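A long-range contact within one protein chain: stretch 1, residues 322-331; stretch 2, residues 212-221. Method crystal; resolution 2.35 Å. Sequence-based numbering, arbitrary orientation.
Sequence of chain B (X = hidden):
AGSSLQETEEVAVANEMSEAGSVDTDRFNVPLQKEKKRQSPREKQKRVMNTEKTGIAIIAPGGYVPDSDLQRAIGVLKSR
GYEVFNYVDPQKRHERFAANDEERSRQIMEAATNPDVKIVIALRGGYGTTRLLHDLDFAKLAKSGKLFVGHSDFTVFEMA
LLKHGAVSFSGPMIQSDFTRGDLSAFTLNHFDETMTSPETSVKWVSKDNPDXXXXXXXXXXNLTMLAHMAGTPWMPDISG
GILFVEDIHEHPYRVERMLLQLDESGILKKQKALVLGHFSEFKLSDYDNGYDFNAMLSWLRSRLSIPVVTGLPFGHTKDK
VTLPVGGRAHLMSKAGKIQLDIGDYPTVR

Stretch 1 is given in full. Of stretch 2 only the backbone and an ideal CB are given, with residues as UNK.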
ATOM      1  N   THR B 322     -18.393  -8.674 -14.553  1.00 16.55           N
ATOM      2  CA  THR B 322     -18.116  -9.683 -13.538  1.00 17.85           C
ATOM      3  C   THR B 322     -17.007 -10.589 -14.060  1.00 25.79           C
ATOM      4  O   THR B 322     -17.202 -11.326 -15.032  1.00 23.91           O
ATOM      5  CB  THR B 322     -19.372 -10.484 -13.202  1.00 22.05           C
ATOM      6  OG1 THR B 322     -20.348  -9.618 -12.611  1.00 22.35           O
ATOM      7  CG2 THR B 322     -19.041 -11.606 -12.229  1.00 21.38           C
ATOM      8  N   LEU B 323     -15.844 -10.531 -13.416  1.00 27.70           N
ATOM      9  CA  LEU B 323     -14.673 -11.280 -13.852  1.00 21.45           C
ATOM     10  C   LEU B 323     -14.452 -12.470 -12.933  1.00 19.49           C
ATOM     11  O   LEU B 323     -14.182 -12.281 -11.737  1.00 25.21           O
ATOM     12  CB  LEU B 323     -13.437 -10.383 -13.869  1.00 16.28           C
ATOM     13  CG  LEU B 323     -13.491  -9.195 -14.829  1.00 17.49           C
ATOM     14  CD1 LEU B 323     -12.231  -8.350 -14.726  1.00 12.77           C
ATOM     15  CD2 LEU B 323     -13.703  -9.671 -16.258  1.00 16.45           C
ATOM     16  N   PRO B 324     -14.559 -13.702 -13.437  1.00 23.08           N
ATOM     17  CA  PRO B 324     -14.291 -14.874 -12.593  1.00 18.10           C
ATOM     18  C   PRO B 324     -12.827 -14.980 -12.197  1.00 20.46           C
ATOM     19  O   PRO B 324     -11.987 -15.386 -13.007  1.00 15.43           O
ATOM     20  CB  PRO B 324     -14.716 -16.053 -13.480  1.00 17.40           C
ATOM     21  CG  PRO B 324     -15.609 -15.455 -14.525  1.00 15.15           C
ATOM     22  CD  PRO B 324     -15.075 -14.081 -14.762  1.00 15.61           C
ATOM     23  N   VAL B 325     -12.511 -14.616 -10.956  1.00 18.50           N
ATOM     24  CA  VAL B 325     -11.143 -14.732 -10.463  1.00 12.15           C
ATOM     25  C   VAL B 325     -10.810 -16.206 -10.281  1.00 22.07           C
ATOM     26  O   VAL B 325     -11.456 -16.912  -9.496  1.00 19.13           O
ATOM     27  CB  VAL B 325     -10.961 -13.954  -9.155  1.00 19.19           C
ATOM     28  CG1 VAL B 325      -9.590 -14.233  -8.563  1.00 14.44           C
ATOM     29  CG2 VAL B 325     -11.149 -12.465  -9.397  1.00 20.43           C
ATOM     30  N   GLY B 326      -9.798 -16.678 -11.004  1.00 20.10           N
ATOM     31  CA  GLY B 326      -9.417 -18.073 -10.991  1.00 15.07           C
ATOM     32  C   GLY B 326      -9.823 -18.850 -12.224  1.00 17.36           C
ATOM     33  O   GLY B 326      -9.455 -20.025 -12.344  1.00 19.00           O
ATOM     34  N   GLY B 327     -10.568 -18.234 -13.136  1.00 15.10           N
ATOM     35  CA  GLY B 327     -10.985 -18.890 -14.354  1.00 19.14           C
ATOM     36  C   GLY B 327      -9.871 -18.957 -15.381  1.00 21.67           C
ATOM     37  O   GLY B 327      -8.722 -18.587 -15.136  1.00 21.18           O
ATOM     38  N   ARG B 328     -10.234 -19.444 -16.561  1.00 19.31           N
ATOM     39  CA  ARG B 328      -9.304 -19.627 -17.672  1.00 18.60           C
ATOM     40  C   ARG B 328      -9.615 -18.559 -18.716  1.00 18.04           C
ATOM     41  O   ARG B 328     -10.605 -18.660 -19.445  1.00 21.51           O
ATOM     42  CB  ARG B 328      -9.427 -21.035 -18.242  1.00 27.58           C
ATOM     43  CG  ARG B 328      -8.464 -21.360 -19.369  1.00 21.47           C
ATOM     44  CD  ARG B 328      -8.553 -22.837 -19.709  1.00 37.44           C
ATOM     45  NE  ARG B 328      -9.938 -23.256 -19.907  1.00 41.08           N
ATOM     46  CZ  ARG B 328     -10.365 -24.509 -19.791  1.00 45.62           C
ATOM     47  NH1 ARG B 328      -9.516 -25.475 -19.468  1.00 61.98           N
ATOM     48  NH2 ARG B 328     -11.644 -24.797 -19.990  1.00 56.69           N
ATOM     49  N   ALA B 329      -8.767 -17.538 -18.782  1.00 21.11           N
ATOM     50  CA  ALA B 329      -8.987 -16.389 -19.645  1.00 20.83           C
ATOM     51  C   ALA B 329      -8.209 -16.524 -20.949  1.00 19.02           C
ATOM     52  O   ALA B 329      -7.179 -17.201 -21.014  1.00 19.13           O
ATOM     53  CB  ALA B 329      -8.586 -15.092 -18.940  1.00 16.74           C
ATOM     54  N   HIS B 330      -8.715 -15.862 -21.988  1.00 19.41           N
ATOM     55  CA  HIS B 330      -8.086 -15.835 -23.307  1.00 20.45           C
ATOM     56  C   HIS B 330      -8.048 -14.379 -23.761  1.00 16.82           C
ATOM     57  O   HIS B 330      -9.063 -13.837 -24.209  1.00 14.66           O
ATOM     58  CB  HIS B 330      -8.846 -16.711 -24.300  1.00 18.98           C
ATOM     59  CG  HIS B 330      -8.189 -16.815 -25.641  1.00 17.74           C
ATOM     60  ND1 HIS B 330      -6.912 -16.357 -25.884  1.00 20.03           N
ATOM     61  CD2 HIS B 330      -8.633 -17.328 -26.812  1.00 19.52           C
ATOM     62  CE1 HIS B 330      -6.599 -16.583 -27.148  1.00 21.70           C
ATOM     63  NE2 HIS B 330      -7.626 -17.172 -27.733  1.00 20.62           N
ATOM     64  N   LEU B 331      -6.883 -13.748 -23.641  1.00 18.72           N
ATOM     65  CA  LEU B 331      -6.732 -12.336 -23.965  1.00 16.97           C
ATOM     66  C   LEU B 331      -6.265 -12.176 -25.405  1.00 19.91           C
ATOM     67  O   LEU B 331      -5.275 -12.790 -25.818  1.00 25.36           O
ATOM     68  CB  LEU B 331      -5.746 -11.664 -23.010  1.00 15.42           C
ATOM     69  CG  LEU B 331      -5.529 -10.165 -23.213  1.00 19.09           C
ATOM     70  CD1 LEU B 331      -6.843  -9.408 -23.091  1.00 16.82           C
ATOM     71  CD2 LEU B 331      -4.509  -9.638 -22.216  1.00 17.84           C
ATOM     72  N   UNK B 212      -1.451  -8.810 -28.486  1.00 23.78           N
ATOM     73  CA  UNK B 212      -1.136  -9.982 -27.685  1.00 23.56           C
ATOM     74  C   UNK B 212      -2.120 -11.097 -28.028  1.00 19.05           C
ATOM     75  O   UNK B 212      -3.155 -10.878 -28.658  1.00 20.35           O
ATOM     76  CB  UNK B 212      -1.179  -9.654 -26.191  1.00 23.56           C
ATOM     77  N   UNK B 213      -1.779 -12.313 -27.601  1.00 22.45           N
ATOM     78  CA  UNK B 213      -2.634 -13.475 -27.805  1.00 24.25           C
ATOM     79  C   UNK B 213      -2.286 -14.548 -26.783  1.00 18.51           C
ATOM     80  O   UNK B 213      -1.841 -15.644 -27.144  1.00 23.94           O
ATOM     81  CB  UNK B 213      -2.490 -14.017 -29.229  1.00 24.25           C
ATOM     82  N   UNK B 214      -2.480 -14.240 -25.506  1.00 18.74           N
ATOM     83  CA  UNK B 214      -2.085 -15.122 -24.428  1.00 17.28           C
ATOM     84  C   UNK B 214      -3.315 -15.819 -23.863  1.00 19.08           C
ATOM     85  O   UNK B 214      -4.454 -15.483 -24.183  1.00 22.69           O
ATOM     86  CB  UNK B 214      -1.347 -14.347 -23.334  1.00 17.28           C
ATOM     87  N   UNK B 215      -3.083 -16.809 -23.003  1.00 18.21           N
ATOM     88  CA  UNK B 215      -4.162 -17.564 -22.374  1.00 21.23           C
ATOM     89  C   UNK B 215      -3.651 -18.118 -21.054  1.00 20.02           C
ATOM     90  O   UNK B 215      -2.681 -18.880 -21.036  1.00 22.62           O
ATOM     91  CB  UNK B 215      -4.663 -18.687 -23.284  1.00 21.23           C
ATOM     92  N   UNK B 216      -4.297 -17.735 -19.960  1.00 19.90           N
ATOM     93  CA  UNK B 216      -3.878 -18.185 -18.653  1.00 18.88           C
ATOM     94  C   UNK B 216      -4.970 -17.991 -17.624  1.00 13.70           C
ATOM     95  O   UNK B 216      -6.116 -17.681 -17.954  1.00 14.48           O
ATOM     96  CB  UNK B 216      -2.609 -17.449 -18.220  1.00 18.88           C
ATOM     97  N   UNK B 217      -4.592 -18.180 -16.362  1.00 21.11           N
ATOM     98  CA  UNK B 217      -5.531 -18.061 -15.253  1.00 17.50           C
ATOM     99  C   UNK B 217      -5.779 -16.589 -14.947  1.00 21.14           C
ATOM    100  O   UNK B 217      -4.839 -15.840 -14.659  1.00 18.03           O
ATOM    101  CB  UNK B 217      -5.006 -18.789 -14.014  1.00 17.50           C
ATOM    102  N   UNK B 218      -7.043 -16.175 -15.007  1.00 23.57           N
ATOM    103  CA  UNK B 218      -7.406 -14.793 -14.725  1.00 15.09           C
ATOM    104  C   UNK B 218      -7.519 -14.579 -13.221  1.00 15.52           C
ATOM    105  O   UNK B 218      -8.170 -15.361 -12.522  1.00 19.73           O
ATOM    106  CB  UNK B 218      -8.719 -14.426 -15.419  1.00 15.09           C
ATOM    107  N   UNK B 219      -6.889 -13.515 -12.729  1.00 12.45           N
ATOM    108  CA  UNK B 219      -6.920 -13.206 -11.306  1.00 14.30           C
ATOM    109  C   UNK B 219      -6.511 -11.755 -11.107  1.00 20.58           C
ATOM    110  O   UNK B 219      -5.930 -11.128 -11.995  1.00 17.21           O
ATOM    111  CB  UNK B 219      -6.005 -14.144 -10.517  1.00 14.30           C
ATOM    112  N   UNK B 220      -6.826 -11.230  -9.923  1.00 12.93           N
ATOM    113  CA  UNK B 220      -6.507  -9.871  -9.554  1.00 12.58           C
ATOM    114  C   UNK B 220      -7.707  -9.190  -8.937  1.00 16.41           C
ATOM    115  O   UNK B 220      -8.612  -9.840  -8.405  1.00 21.66           O
ATOM    116  CB  UNK B 220      -6.013  -9.085 -10.770  1.00 12.58           C
ATOM    117  N   UNK B 221      -7.710  -7.861  -9.011  1.00 15.08           N
ATOM    118  CA  UNK B 221      -8.796  -7.076  -8.458  1.00 12.15           C
ATOM    119  C   UNK B 221      -8.399  -5.649  -8.142  1.00 15.68           C
ATOM    120  O   UNK B 221      -7.994  -4.897  -9.034  1.00 18.53           O
ATOM    121  CB  UNK B 221      -9.328  -7.750  -7.192  1.00 12.15           C
TER

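Position 212 precedes the paired segment, and its CA-to-CB bond points toward stretch 1, with the ideal CB 5.2 Å from Leu331 O. The nearby Leu331 side chain favours a modest apolar group, branched or not. The residue is Val212, whose CG2 lies 3.9 Å from Leu331 CG.

At 213 the CA-to-CB bond points away, so many side chains would fit, polar ones included. Even a short polar chain could turn its end back toward the His330 ring, and Asp213 does so: its OD1 comes to 3.8 Å from His330 CE1, a close approach to a ring carbon, not a hydrogen bond.

The carbonyl at 214 does its work whatever the side chain. Its O accepts from Leu331 N (3.0 Å) and also from His330 ND1 (3.1 Å, 157° at the hydrogen), which fixes the proton on ND1; its N, in any residue but proline, gives only a weak bond to Leu331 O (3.2 Å, 124°). The CB shares a sheet face with Leu331, which suits aliphatic groups. Val214 fits, its CG2 3.9 Å from Leu331 CB.

Position 215 pairs with His330 across a non-hydrogen-bonded site, CA to CA 4.4 Å. Its CB, on the face of Arg328 and His330, is 4.2 Å from His330 ND1. A polar or acidic chain would suit the neighbouring arginine. The deposited Glu215 is extended (chi1 and chi2 both t). Its OE1 lies over one face of the His330 ring, while OE2 stays 4.1 Å from Arg328 CD, with no salt bridge to the guanidinium.

Opposite Ala329, the N of 216 donates to Ala329 O (3.1 Å) and its O accepts from Ala329 N (2.8 Å). With phi/psi of -162/-170 and an ideal CB no closer than 5.4 Å to Ala329 O, this contact does not demand glycine; small residues would also be reasonable. It is Gly216.

The CB of 217 is 3.9 Å from Gly327 O, on the Arg328 face. Small polar or beta-branched residues suit it; Thr217 places CG2 3.7 Å from Gly326 O.

At 218 the ideal CB is 3.6 Å from Ala329 CB, and Leu323 lies beyond, inviting a medium or large aliphatic. Leu218 reaches Leu323 CB with CD2 (4.2 Å). Its backbone grips the type II turn: N to Gly327 O (2.9 Å), O from Gly326 N (2.6 Å).

Position 219 offers its CB to Val325 CG1 at 4.1 Å, so apolar groups of various sizes are possible. Trp219 uses that CB contact, while its indole leads away.

Positive phi (133° and 157°) at 220 and 221 calls for glycine; both are, Gly220 with its O 3.8 Å from Val325 CG2.

Stretch 2, residues 212-221: VDVEGTLWGG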
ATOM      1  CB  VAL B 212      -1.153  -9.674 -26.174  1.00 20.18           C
ATOM      2  CG1 VAL B 212      -0.429  -8.368 -25.892  1.00 16.11           C
ATOM      3  CG2 VAL B 212      -2.580  -9.628 -25.652  1.00 17.06           C
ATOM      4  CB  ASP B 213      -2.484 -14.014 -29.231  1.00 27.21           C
ATOM      5  CG  ASP B 213      -3.555 -15.028 -29.586  1.00 21.10           C
ATOM      6  OD1 ASP B 213      -4.716 -14.620 -29.798  1.00 22.67           O
ATOM      7  OD2 ASP B 213      -3.235 -16.233 -29.655  1.00 43.50           O
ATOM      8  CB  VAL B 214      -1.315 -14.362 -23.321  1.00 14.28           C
ATOM      9  CG1 VAL B 214      -0.003 -13.822 -23.863  1.00 19.33           C
ATOM     10  CG2 VAL B 214      -2.169 -13.236 -22.761  1.00 16.75           C
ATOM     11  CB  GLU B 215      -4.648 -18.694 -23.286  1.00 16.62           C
ATOM     12  CG  GLU B 215      -5.681 -19.609 -22.649  1.00 20.81           C
ATOM     13  CD  GLU B 215      -6.206 -20.653 -23.614  1.00 23.30           C
ATOM     14  OE1 GLU B 215      -6.069 -20.456 -24.840  1.00 24.42           O
ATOM     15  OE2 GLU B 215      -6.755 -21.673 -23.147  1.00 24.81           O
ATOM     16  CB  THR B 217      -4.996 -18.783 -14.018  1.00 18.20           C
ATOM     17  OG1 THR B 217      -4.755 -20.161 -14.334  1.00 26.20           O
ATOM     18  CG2 THR B 217      -5.999 -18.701 -12.877  1.00 16.65           C
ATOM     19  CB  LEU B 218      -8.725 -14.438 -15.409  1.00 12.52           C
ATOM     20  CG  LEU B 218      -9.169 -12.978 -15.309  1.00 13.49           C
ATOM     21  CD1 LEU B 218      -8.212 -12.073 -16.070  1.00 10.37           C
ATOM     22  CD2 LEU B 218     -10.590 -12.812 -15.820  1.00  9.72           C
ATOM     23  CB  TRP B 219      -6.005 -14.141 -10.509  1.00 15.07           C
ATOM     24  CG  TRP B 219      -4.545 -13.943 -10.779  1.00 15.25           C
ATOM     25  CD1 TRP B 219      -3.872 -14.265 -11.921  1.00 12.22           C
ATOM     26  CD2 TRP B 219      -3.575 -13.391  -9.881  1.00 12.68           C
ATOM     27  NE1 TRP B 219      -2.542 -13.939 -11.793  1.00 14.34           N
ATOM     28  CE2 TRP B 219      -2.335 -13.402 -10.550  1.00 13.74           C
ATOM     29  CE3 TRP B 219      -3.636 -12.884  -8.580  1.00 18.90           C
ATOM     30  CZ2 TRP B 219      -1.165 -12.927  -9.960  1.00 13.52           C
ATOM     31  CZ3 TRP B 219      -2.473 -12.413  -7.996  1.00 20.47           C
ATOM     32  CH2 TRP B 219      -1.255 -12.439  -8.686  1.00 16.94           C
TER
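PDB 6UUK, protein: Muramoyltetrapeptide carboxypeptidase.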